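Local coordinates for thymidylate synthase (PDB 1TIS), which catalyses the reductive methylation of dUMP to dTMP with 5,10-methylenetetrahydrofolate as one-carbon donor and reductant, working as a homodimer with shared active sites, at the interface of chains A and B. Coordinates in Å, arbitrary orientation; residue numbers count along the deposited sequence, not the author numbering. Chains: chain A/B, Thymidylate synthase.

Contact 1: the interface of chains A and B. Residues chain A 137, 139, 141, 159; chain B 143, 158, 176.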
ATOM      1  N   ARG A 137      11.692  -0.770  -6.986  1.00 17.89           N
ATOM      2  CA  ARG A 137      10.711   0.172  -7.505  1.00 12.75           C
ATOM      3  C   ARG A 137       9.733  -0.470  -8.501  1.00 11.74           C
ATOM      4  O   ARG A 137       9.354   0.207  -9.468  1.00 16.11           O
ATOM      5  CB  ARG A 137      11.513   1.340  -8.162  1.00 16.65           C
ATOM      6  CG  ARG A 137      12.435   2.037  -7.179  1.00 20.95           C
ATOM      7  CD  ARG A 137      13.750   2.670  -7.662  1.00 26.52           C
ATOM      8  NE  ARG A 137      14.488   3.136  -6.467  1.00 32.88           N
ATOM      9  CZ  ARG A 137      15.691   3.749  -6.422  1.00 32.80           C
ATOM     10  NH1 ARG A 137      16.421   4.044  -7.513  1.00 32.09           N
ATOM     11  NH2 ARG A 137      16.159   4.105  -5.224  1.00 26.79           N
ATOM     12  N   ILE A 139       6.471  -1.185  -9.044  1.00  2.00           N
ATOM     13  CA  ILE A 139       5.181  -0.809  -8.421  1.00  4.02           C
ATOM     14  C   ILE A 139       4.093  -0.299  -9.381  1.00  6.22           C
ATOM     15  O   ILE A 139       4.533   0.421 -10.284  1.00 12.88           O
ATOM     16  CB  ILE A 139       5.479   0.300  -7.370  1.00  2.02           C
ATOM     17  CG1 ILE A 139       6.576  -0.142  -6.450  1.00  2.00           C
ATOM     18  CG2 ILE A 139       4.249   0.620  -6.562  1.00  2.00           C
ATOM     19  CD1 ILE A 139       6.751   0.821  -5.283  1.00  2.00           C
ATOM     20  N   SER A 141       0.773   2.038  -9.186  1.00  2.79           N
ATOM     21  CA  SER A 141      -0.214   2.750  -8.419  1.00  2.01           C
ATOM     22  C   SER A 141      -1.366   2.982  -9.352  1.00  7.35           C
ATOM     23  O   SER A 141      -1.130   3.258 -10.536  1.00 12.53           O
ATOM     24  CB  SER A 141       0.374   4.068  -7.977  1.00  4.30           C
ATOM     25  OG  SER A 141      -0.556   4.930  -7.330  1.00  7.78           O
ATOM     26  N   PHE A 159      -2.783  -0.371  -5.460  1.00  5.74           N
ATOM     27  CA  PHE A 159      -1.348  -0.378  -5.415  1.00  3.48           C
ATOM     28  C   PHE A 159      -0.870  -1.788  -5.579  1.00  2.12           C
ATOM     29  O   PHE A 159      -1.699  -2.675  -5.331  1.00  2.83           O
ATOM     30  CB  PHE A 159      -1.044   0.141  -4.091  1.00 12.72           C
ATOM     31  CG  PHE A 159       0.097   1.077  -4.067  1.00 24.14           C
ATOM     32  CD1 PHE A 159       0.037   2.224  -4.838  1.00 31.26           C
ATOM     33  CD2 PHE A 159       1.150   0.778  -3.244  1.00 30.89           C
ATOM     34  CE1 PHE A 159       1.073   3.123  -4.790  1.00 34.36           C
ATOM     35  CE2 PHE A 159       2.186   1.678  -3.196  1.00 38.36           C
ATOM     36  CZ  PHE A 159       2.144   2.836  -3.963  1.00 41.14           C
TER
ATOM     37  N   TRP B 143       3.734   8.326  -4.308  1.00  6.90           N
ATOM     38  CA  TRP B 143       4.331   7.854  -5.536  1.00  3.93           C
ATOM     39  C   TRP B 143       3.516   8.492  -6.639  1.00  3.76           C
ATOM     40  O   TRP B 143       2.300   8.329  -6.754  1.00  6.41           O
ATOM     41  CB  TRP B 143       4.235   6.365  -5.557  1.00  2.51           C
ATOM     42  CG  TRP B 143       4.860   5.632  -6.722  1.00  5.09           C
ATOM     43  CD1 TRP B 143       4.092   5.214  -7.785  1.00  5.80           C
ATOM     44  CD2 TRP B 143       6.152   5.169  -6.772  1.00  6.07           C
ATOM     45  NE1 TRP B 143       4.896   4.460  -8.488  1.00  7.37           N
ATOM     46  CE2 TRP B 143       6.120   4.410  -7.920  1.00  5.50           C
ATOM     47  CE3 TRP B 143       7.312   5.235  -6.034  1.00  7.10           C
ATOM     48  CZ2 TRP B 143       7.236   3.714  -8.337  1.00  3.01           C
ATOM     49  CZ3 TRP B 143       8.421   4.530  -6.456  1.00  4.01           C
ATOM     50  CH2 TRP B 143       8.388   3.774  -7.599  1.00  2.01           C
ATOM     51  N   MET B 158       5.474   5.377   0.617  1.00 17.87           N
ATOM     52  CA  MET B 158       4.686   5.969  -0.448  1.00 11.33           C
ATOM     53  C   MET B 158       3.199   6.118  -0.313  1.00  6.31           C
ATOM     54  O   MET B 158       2.587   6.825  -1.104  1.00  4.49           O
ATOM     55  CB  MET B 158       4.929   5.198  -1.699  1.00 12.02           C
ATOM     56  CG  MET B 158       4.482   3.755  -1.577  1.00  9.30           C
ATOM     57  SD  MET B 158       5.182   2.859  -2.985  1.00  2.84           S
ATOM     58  CE  MET B 158       6.776   2.985  -2.236  1.00  6.21           C
ATOM     59  N   ARG B 176       8.131   0.568   0.423  1.00 17.72           N
ATOM     60  CA  ARG B 176       8.684  -0.226  -0.646  1.00 21.26           C
ATOM     61  C   ARG B 176       9.868  -1.080  -0.227  1.00 27.29           C
ATOM     62  O   ARG B 176       9.891  -2.283  -0.531  1.00 33.44           O
ATOM     63  CB  ARG B 176       9.122   0.689  -1.760  1.00 19.42           C
ATOM     64  CG  ARG B 176       9.328  -0.041  -3.053  1.00 13.97           C
ATOM     65  CD  ARG B 176       9.945   0.902  -4.027  1.00 10.94           C
ATOM     66  NE  ARG B 176      11.245   1.413  -3.650  1.00  2.01           N
ATOM     67  CZ  ARG B 176      11.408   2.726  -3.601  1.00  2.01           C
ATOM     68  NH1 ARG B 176      10.398   3.557  -3.884  1.00  2.01           N
ATOM     69  NH2 ARG B 176      12.587   3.224  -3.278  1.00  2.02           N
TER
HETATM   70  O   HOH W   1       4.514   3.223 -11.027  1.00 21.23           O

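Contact 2: the interface of chains A and B. Residues chain A 158, 174, 176-177, 215; chain B 136-137, 139, 161.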
ATOM      1  N   MET A 158      -5.652  -0.424  -5.208  1.00 17.87           N
ATOM      2  CA  MET A 158      -4.926   0.711  -5.745  1.00 11.33           C
ATOM      3  C   MET A 158      -3.442   0.646  -5.958  1.00  6.31           C
ATOM      4  O   MET A 158      -2.887   1.511  -6.624  1.00  4.49           O
ATOM      5  CB  MET A 158      -5.184   1.891  -4.874  1.00 12.02           C
ATOM      6  CG  MET A 158      -4.677   1.679  -3.461  1.00  9.30           C
ATOM      7  SD  MET A 158      -5.392   2.988  -2.436  1.00  2.84           S
ATOM      8  CE  MET A 158      -6.962   2.190  -2.561  1.00  6.21           C
ATOM      9  N   TYR A 174      -2.558  -3.612  -2.290  1.00  2.00           N
ATOM     10  CA  TYR A 174      -3.131  -2.961  -1.115  1.00  6.34           C
ATOM     11  C   TYR A 174      -4.570  -2.630  -1.523  1.00  3.76           C
ATOM     12  O   TYR A 174      -4.813  -2.178  -2.649  1.00  9.28           O
ATOM     13  CB  TYR A 174      -2.336  -1.724  -0.785  1.00  2.00           C
ATOM     14  CG  TYR A 174      -2.802  -1.042   0.467  1.00  3.13           C
ATOM     15  CD1 TYR A 174      -3.978  -0.303   0.464  1.00  3.67           C
ATOM     16  CD2 TYR A 174      -2.021  -1.165   1.589  1.00  2.00           C
ATOM     17  CE1 TYR A 174      -4.389   0.330   1.615  1.00  2.14           C
ATOM     18  CE2 TYR A 174      -2.421  -0.523   2.739  1.00  2.00           C
ATOM     19  CZ  TYR A 174      -3.590   0.208   2.727  1.00  2.00           C
ATOM     20  OH  TYR A 174      -3.953   0.857   3.861  1.00  2.82           O
ATOM     21  N   ARG A 176      -8.126  -0.693  -0.307  1.00 17.72           N
ATOM     22  CA  ARG A 176      -8.686   0.291   0.586  1.00 21.26           C
ATOM     23  C   ARG A 176      -9.821  -0.236   1.447  1.00 27.29           C
ATOM     24  O   ARG A 176      -9.809  -0.024   2.670  1.00 33.44           O
ATOM     25  CB  ARG A 176      -9.199   1.452  -0.225  1.00 19.42           C
ATOM     26  CG  ARG A 176      -9.423   2.678   0.608  1.00 13.97           C
ATOM     27  CD  ARG A 176     -10.110   3.695  -0.235  1.00 10.94           C
ATOM     28  NE  ARG A 176     -11.414   3.308  -0.727  1.00  2.01           N
ATOM     29  CZ  ARG A 176     -11.627   3.351  -2.033  1.00  2.01           C
ATOM     30  NH1 ARG A 176     -10.660   3.734  -2.876  1.00  2.01           N
ATOM     31  NH2 ARG A 176     -12.812   3.021  -2.512  1.00  2.02           N
ATOM     32  N   SER A 177     -10.842  -0.850   0.842  1.00 29.89           N
ATOM     33  CA  SER A 177     -11.955  -1.398   1.611  1.00 31.98           C
ATOM     34  C   SER A 177     -12.241  -2.737   0.939  1.00 28.84           C
ATOM     35  O   SER A 177     -12.120  -2.834  -0.295  1.00 30.12           O
ATOM     36  CB  SER A 177     -13.183  -0.459   1.529  1.00 32.77           C
ATOM     37  OG  SER A 177     -13.949  -0.398   2.744  1.00 36.68           O
ATOM     38  N   ASN A 215      -9.742  -1.297   5.204  1.00  9.19           N
ATOM     39  CA  ASN A 215     -10.935  -1.657   5.932  1.00  7.92           C
ATOM     40  C   ASN A 215     -11.605  -2.917   5.414  1.00  8.30           C
ATOM     41  O   ASN A 215     -12.497  -2.892   4.545  1.00  2.01           O
ATOM     42  CB  ASN A 215     -11.879  -0.521   5.863  1.00 12.15           C
ATOM     43  CG  ASN A 215     -12.916  -0.600   6.946  1.00  9.76           C
ATOM     44  OD1 ASN A 215     -12.934   0.213   7.862  1.00  8.14           O
ATOM     45  ND2 ASN A 215     -13.829  -1.555   6.889  1.00 13.31           N
TER
ATOM     46  N   ARG B 136     -13.819   5.782   3.774  1.00 27.67           N
ATOM     47  CA  ARG B 136     -12.654   4.910   3.545  1.00 28.17           C
ATOM     48  C   ARG B 136     -11.577   5.508   2.609  1.00 24.81           C
ATOM     49  O   ARG B 136     -10.401   5.186   2.725  1.00 22.53           O
ATOM     50  CB  ARG B 136     -13.128   3.540   2.994  1.00 27.02           C
ATOM     51  CG  ARG B 136     -14.135   2.809   3.897  1.00 32.29           C
ATOM     52  CD  ARG B 136     -13.765   2.688   5.411  1.00 40.10           C
ATOM     53  NE  ARG B 136     -14.937   2.512   6.292  1.00 42.33           N
ATOM     54  CZ  ARG B 136     -14.905   2.571   7.642  1.00 40.89           C
ATOM     55  NH1 ARG B 136     -13.778   2.781   8.337  1.00 40.74           N
ATOM     56  NH2 ARG B 136     -16.041   2.394   8.322  1.00 38.39           N
ATOM     57  N   ARG B 137     -11.897   6.452   1.719  1.00 17.89           N
ATOM     58  CA  ARG B 137     -10.972   7.078   0.785  1.00 12.75           C
ATOM     59  C   ARG B 137     -10.006   8.059   1.465  1.00 11.74           C
ATOM     60  O   ARG B 137      -9.688   9.088   0.850  1.00 16.11           O
ATOM     61  CB  ARG B 137     -11.841   7.788  -0.300  1.00 16.65           C
ATOM     62  CG  ARG B 137     -12.754   6.825  -1.037  1.00 20.95           C
ATOM     63  CD  ARG B 137     -14.108   7.303  -1.583  1.00 26.52           C
ATOM     64  NE  ARG B 137     -14.821   6.119  -2.113  1.00 32.88           N
ATOM     65  CZ  ARG B 137     -16.045   6.073  -2.684  1.00 32.80           C
ATOM     66  NH1 ARG B 137     -16.824   7.154  -2.869  1.00 32.09           N
ATOM     67  NH2 ARG B 137     -16.483   4.888  -3.113  1.00 26.79           N
ATOM     68  N   ILE B 139      -6.741   8.673   2.102  1.00  2.00           N
ATOM     69  CA  ILE B 139      -5.444   8.130   1.634  1.00  4.02           C
ATOM     70  C   ILE B 139      -4.412   9.167   1.159  1.00  6.22           C
ATOM     71  O   ILE B 139      -4.911  10.103   0.527  1.00 12.88           O
ATOM     72  CB  ILE B 139      -5.747   7.154   0.459  1.00  2.02           C
ATOM     73  CG1 ILE B 139      -6.793   6.162   0.869  1.00  2.00           C
ATOM     74  CG2 ILE B 139      -4.502   6.421   0.035  1.00  2.00           C
ATOM     75  CD1 ILE B 139      -6.962   5.065  -0.174  1.00  2.00           C
ATOM     76  N   GLN B 161      -3.240   5.113   4.710  1.00  2.01           N
ATOM     77  CA  GLN B 161      -4.683   5.067   4.858  1.00  2.00           C
ATOM     78  C   GLN B 161      -4.920   5.481   6.301  1.00  2.00           C
ATOM     79  O   GLN B 161      -4.141   5.100   7.181  1.00  2.02           O
ATOM     80  CB  GLN B 161      -5.150   3.632   4.648  1.00  2.01           C
ATOM     81  CG  GLN B 161      -6.157   3.200   3.600  1.00  2.00           C
ATOM     82  CD  GLN B 161      -7.594   3.504   3.969  1.00  3.22           C
ATOM     83  OE1 GLN B 161      -7.902   4.478   4.657  1.00  6.80           O
ATOM     84  NE2 GLN B 161      -8.554   2.697   3.562  1.00  2.00           N
TER

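Contact 3: the interface of chains A and B. Residues chain A 30, 174, 213-215; chain B 159, 161, 172.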
ATOM      1  N   PHE A  30      -9.495  -3.027  10.623  1.00 18.23           N
ATOM      2  CA  PHE A  30      -8.565  -2.293   9.741  1.00 16.58           C
ATOM      3  C   PHE A  30      -7.136  -2.822   9.827  1.00 14.06           C
ATOM      4  O   PHE A  30      -6.499  -2.741  10.882  1.00 22.99           O
ATOM      5  CB  PHE A  30      -8.571  -0.784  10.118  1.00 15.38           C
ATOM      6  CG  PHE A  30      -7.554   0.121   9.429  1.00 14.24           C
ATOM      7  CD1 PHE A  30      -7.675   0.411   8.078  1.00 10.16           C
ATOM      8  CD2 PHE A  30      -6.509   0.662  10.181  1.00 13.06           C
ATOM      9  CE1 PHE A  30      -6.746   1.236   7.487  1.00  7.94           C
ATOM     10  CE2 PHE A  30      -5.584   1.490   9.580  1.00 10.65           C
ATOM     11  CZ  PHE A  30      -5.711   1.771   8.232  1.00  9.51           C
ATOM     12  N   TYR A 174      -2.558  -3.612  -2.290  1.00  2.00           N
ATOM     13  CA  TYR A 174      -3.131  -2.961  -1.115  1.00  6.34           C
ATOM     14  C   TYR A 174      -4.570  -2.630  -1.523  1.00  3.76           C
ATOM     15  O   TYR A 174      -4.813  -2.178  -2.649  1.00  9.28           O
ATOM     16  CB  TYR A 174      -2.336  -1.724  -0.785  1.00  2.00           C
ATOM     17  CG  TYR A 174      -2.802  -1.042   0.467  1.00  3.13           C
ATOM     18  CD1 TYR A 174      -3.978  -0.303   0.464  1.00  3.67           C
ATOM     19  CD2 TYR A 174      -2.021  -1.165   1.589  1.00  2.00           C
ATOM     20  CE1 TYR A 174      -4.389   0.330   1.615  1.00  2.14           C
ATOM     21  CE2 TYR A 174      -2.421  -0.523   2.739  1.00  2.00           C
ATOM     22  CZ  TYR A 174      -3.590   0.208   2.727  1.00  2.00           C
ATOM     23  OH  TYR A 174      -3.953   0.857   3.861  1.00  2.82           O
ATOM     24  N   GLY A 213      -4.525  -5.205   3.679  1.00  2.02           N
ATOM     25  CA  GLY A 213      -5.883  -4.726   3.786  1.00  3.06           C
ATOM     26  C   GLY A 213      -5.983  -3.450   4.589  1.00  2.01           C
ATOM     27  O   GLY A 213      -5.199  -3.167   5.508  1.00  2.00           O
ATOM     28  N   GLY A 214      -6.960  -2.705   4.123  1.00  2.04           N
ATOM     29  CA  GLY A 214      -7.341  -1.519   4.817  1.00  4.05           C
ATOM     30  C   GLY A 214      -8.608  -1.844   5.588  1.00 10.13           C
ATOM     31  O   GLY A 214      -8.600  -2.615   6.560  1.00 16.74           O
ATOM     32  N   ASN A 215      -9.742  -1.297   5.204  1.00  9.19           N
ATOM     33  CA  ASN A 215     -10.935  -1.657   5.932  1.00  7.92           C
ATOM     34  C   ASN A 215     -11.605  -2.917   5.414  1.00  8.30           C
ATOM     35  O   ASN A 215     -12.497  -2.892   4.545  1.00  2.01           O
ATOM     36  CB  ASN A 215     -11.879  -0.521   5.863  1.00 12.15           C
ATOM     37  CG  ASN A 215     -12.916  -0.600   6.946  1.00  9.76           C
ATOM     38  OD1 ASN A 215     -12.934   0.213   7.862  1.00  8.14           O
ATOM     39  ND2 ASN A 215     -13.829  -1.555   6.889  1.00 13.31           N
TER
ATOM     40  N   PHE B 159       2.597   5.521   0.686  1.00  5.74           N
ATOM     41  CA  PHE B 159       1.167   5.420   0.741  1.00  3.48           C
ATOM     42  C   PHE B 159       0.738   5.459   2.176  1.00  2.12           C
ATOM     43  O   PHE B 159       1.609   5.178   3.011  1.00  2.83           O
ATOM     44  CB  PHE B 159       0.890   4.128   0.134  1.00 12.72           C
ATOM     45  CG  PHE B 159      -0.284   4.129  -0.759  1.00 24.14           C
ATOM     46  CD1 PHE B 159      -0.296   4.986  -1.846  1.00 31.26           C
ATOM     47  CD2 PHE B 159      -1.294   3.246  -0.486  1.00 30.89           C
ATOM     48  CE1 PHE B 159      -1.364   4.965  -2.708  1.00 34.36           C
ATOM     49  CE2 PHE B 159      -2.363   3.226  -1.350  1.00 38.36           C
ATOM     50  CZ  PHE B 159      -2.393   4.078  -2.448  1.00 41.14           C
ATOM     51  N   GLN B 161      -3.240   5.113   4.710  1.00  2.01           N
ATOM     52  CA  GLN B 161      -4.683   5.067   4.858  1.00  2.00           C
ATOM     53  C   GLN B 161      -4.920   5.481   6.301  1.00  2.00           C
ATOM     54  O   GLN B 161      -4.141   5.100   7.181  1.00  2.02           O
ATOM     55  CB  GLN B 161      -5.150   3.632   4.648  1.00  2.01           C
ATOM     56  CG  GLN B 161      -6.157   3.200   3.600  1.00  2.00           C
ATOM     57  CD  GLN B 161      -7.594   3.504   3.969  1.00  3.22           C
ATOM     58  OE1 GLN B 161      -7.902   4.478   4.657  1.00  6.80           O
ATOM     59  NE2 GLN B 161      -8.554   2.697   3.562  1.00  2.00           N
ATOM     60  N   GLN B 172      -1.838   3.778   8.520  1.00  5.73           N
ATOM     61  CA  GLN B 172      -1.081   2.628   8.022  1.00  5.71           C
ATOM     62  C   GLN B 172      -0.234   2.992   6.796  1.00  2.01           C
ATOM     63  O   GLN B 172      -0.756   3.413   5.776  1.00  2.00           O
ATOM     64  CB  GLN B 172      -2.061   1.491   7.678  1.00  2.08           C
ATOM     65  CG  GLN B 172      -1.372   0.423   6.881  1.00  2.01           C
ATOM     66  CD  GLN B 172      -2.263  -0.737   6.622  1.00  3.04           C
ATOM     67  OE1 GLN B 172      -1.854  -1.833   6.957  1.00 11.45           O
ATOM     68  NE2 GLN B 172      -3.467  -0.623   6.101  1.00  2.00           N
TER

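Contact 1: the interface of chains A and B
A:Ile139 meets B:Met158 and B:Arg176 at the apolar centre of this patch of the thymidylate synthase dimer interface. Its CD1 methyl points end-on at the thioether, 3.4 Å from B:Met158 SD, while the aliphatic stem of B:Arg176 passes at about a right angle, its CD 3.4 Å from A:Ile139 CD1. With CG1 anti to the carbonyl carbon (chi1 -52°), the longer branch of A:Ile139 is the one sent across; CG2 turns back over a face of the ring of its own chain's A:Phe159. That ring is poorly ordered, and the approach of B:Met158 to its edge is modelled too close to be relied on. Further out, the indole of B:Trp143 caps the isoleucine: CD1 of A:Ile139 sits over one face near the rim, and A:Ile139 CB is 4.0 Å from B:Trp143 CZ2. A:Ser141 CB touches the pyrrole end of the indole, 3.9 Å from B:Trp143 CD1. At the polar rim the indole N-H, B:Trp143 NE1, gives a nearly straight bond (168° at H) of 2.9 Å to water 1, which also lies 2.9 Å from the carbonyl A:Ile139 O. On another flank A:Arg137, poorly ordered, lays CG over the guanidinium face of B:Arg176, the two guanidinium planes 87° apart; both arginines belong to the dUMP phosphate site. A:Phe159 and B:Met158 lie in strand 157-164 of their chains, and the other residues in loops along the two-fold interface.

Contact 2: the interface of chains A and B
A:Arg176 reaches across to B:Gln161 and B:Arg136, its side chain at about a right angle to that of B:Gln161. The guanidinium and amide planes are steeply inclined, and a weak hydrogen bond runs from the amide B:Gln161 NE2 to the backbone A:Arg176 O, 3.1 Å long and bent (125° at H). With CG anti to the backbone nitrogen (chi1 -163°) and chi2 extended, A:Arg176 CD comes to 3.3 Å from the carbonyl B:Arg136 O; the bend at chi3 then turns the guanidinium toward B:Arg137. A:Tyr174 passes B:Gln161 obliquely, with ring CE1 3.9 Å from the side-chain methylene B:Gln161 CG. On the outer flank A:Asn215 lies against a guanidinium face of B:Arg136, off centre, amide and guanidinium planes 45° apart; A:Asn215 CG is 3.7 Å from B:Arg136 CD, but B:Arg136 is poorly ordered and this stacking is tentative. A:Ser177 OG, also poorly ordered, lies 3.4 Å from B:Arg136 CG. In this family A:Arg176 and A:Ser177 hold the dUMP of chain A, beside A:Cys156, and B:Arg136 and B:Arg137 are lent across the interface to its phosphate. A:Tyr174 lies near the end of strand 168-175, B:Gln161 in strand 157-164, and the arginines occupy loops beside the active site.

Contact 3: the interface of chains A and B
B:Gln172 and A:Tyr174 meet across the two-fold interface of the thymidylate synthase family, where a beta-sheet of one subunit packs against that of the other. Hydrogen bonds come first: the amide nitrogen B:Gln172 NE2 donates to two acceptors of chain A. One bond runs 3.1 Å to the backbone A:Gly213 O, almost straight (174° at H); the oxygen lies in the amide plane, although the nitrogen approaches from above the carbonyl plane. The other runs 2.7 Å to the phenol A:Tyr174 OH, bent to 123° at H, with the oxygen well out of the amide plane. Together they probably set the turn of the amide. B:Gln172 gets there by an extended chain, with CG opposite the backbone nitrogen (chi1 167°).

Packing makes up the rest. The tyrosine and glutamine side chains run past each other in opposite directions, and A:Tyr174 CE2 lies 3.9 Å from B:Gln172 CD. A:Phe30, from strand 26-30, brings the para carbon of its ring, CZ, to the base of the same glutamine, 3.7 Å from B:Gln172 CB. Its CE1 also touches the neighbouring strand, 4.0 Å from B:Gln161 CB. B:Phe159, poorly ordered, lies more loosely beside A:Tyr174.

Contacts 2 and 3 are neighbours, their C-alpha centres about 5 Å apart, and share A:Tyr174, A:Asn215 and B:Gln161. Contact 1 lies about 14 Å from each. Residues 137, 139, 158 and 176 recur in contacts 1 and 2 with the chains exchanged, as the two-fold axis requires. Strand 157-164 contributes to all three, and strand 168-175 to contacts 2 and 3. The centre of contact 2 is about 5 Å from the nucleophile A:Cys156, that of contact 3 about 8 Å. Dimer packing and the dUMP sites are thus built in part from the same residues, which suits an enzyme whose subunits complete each other's active sites.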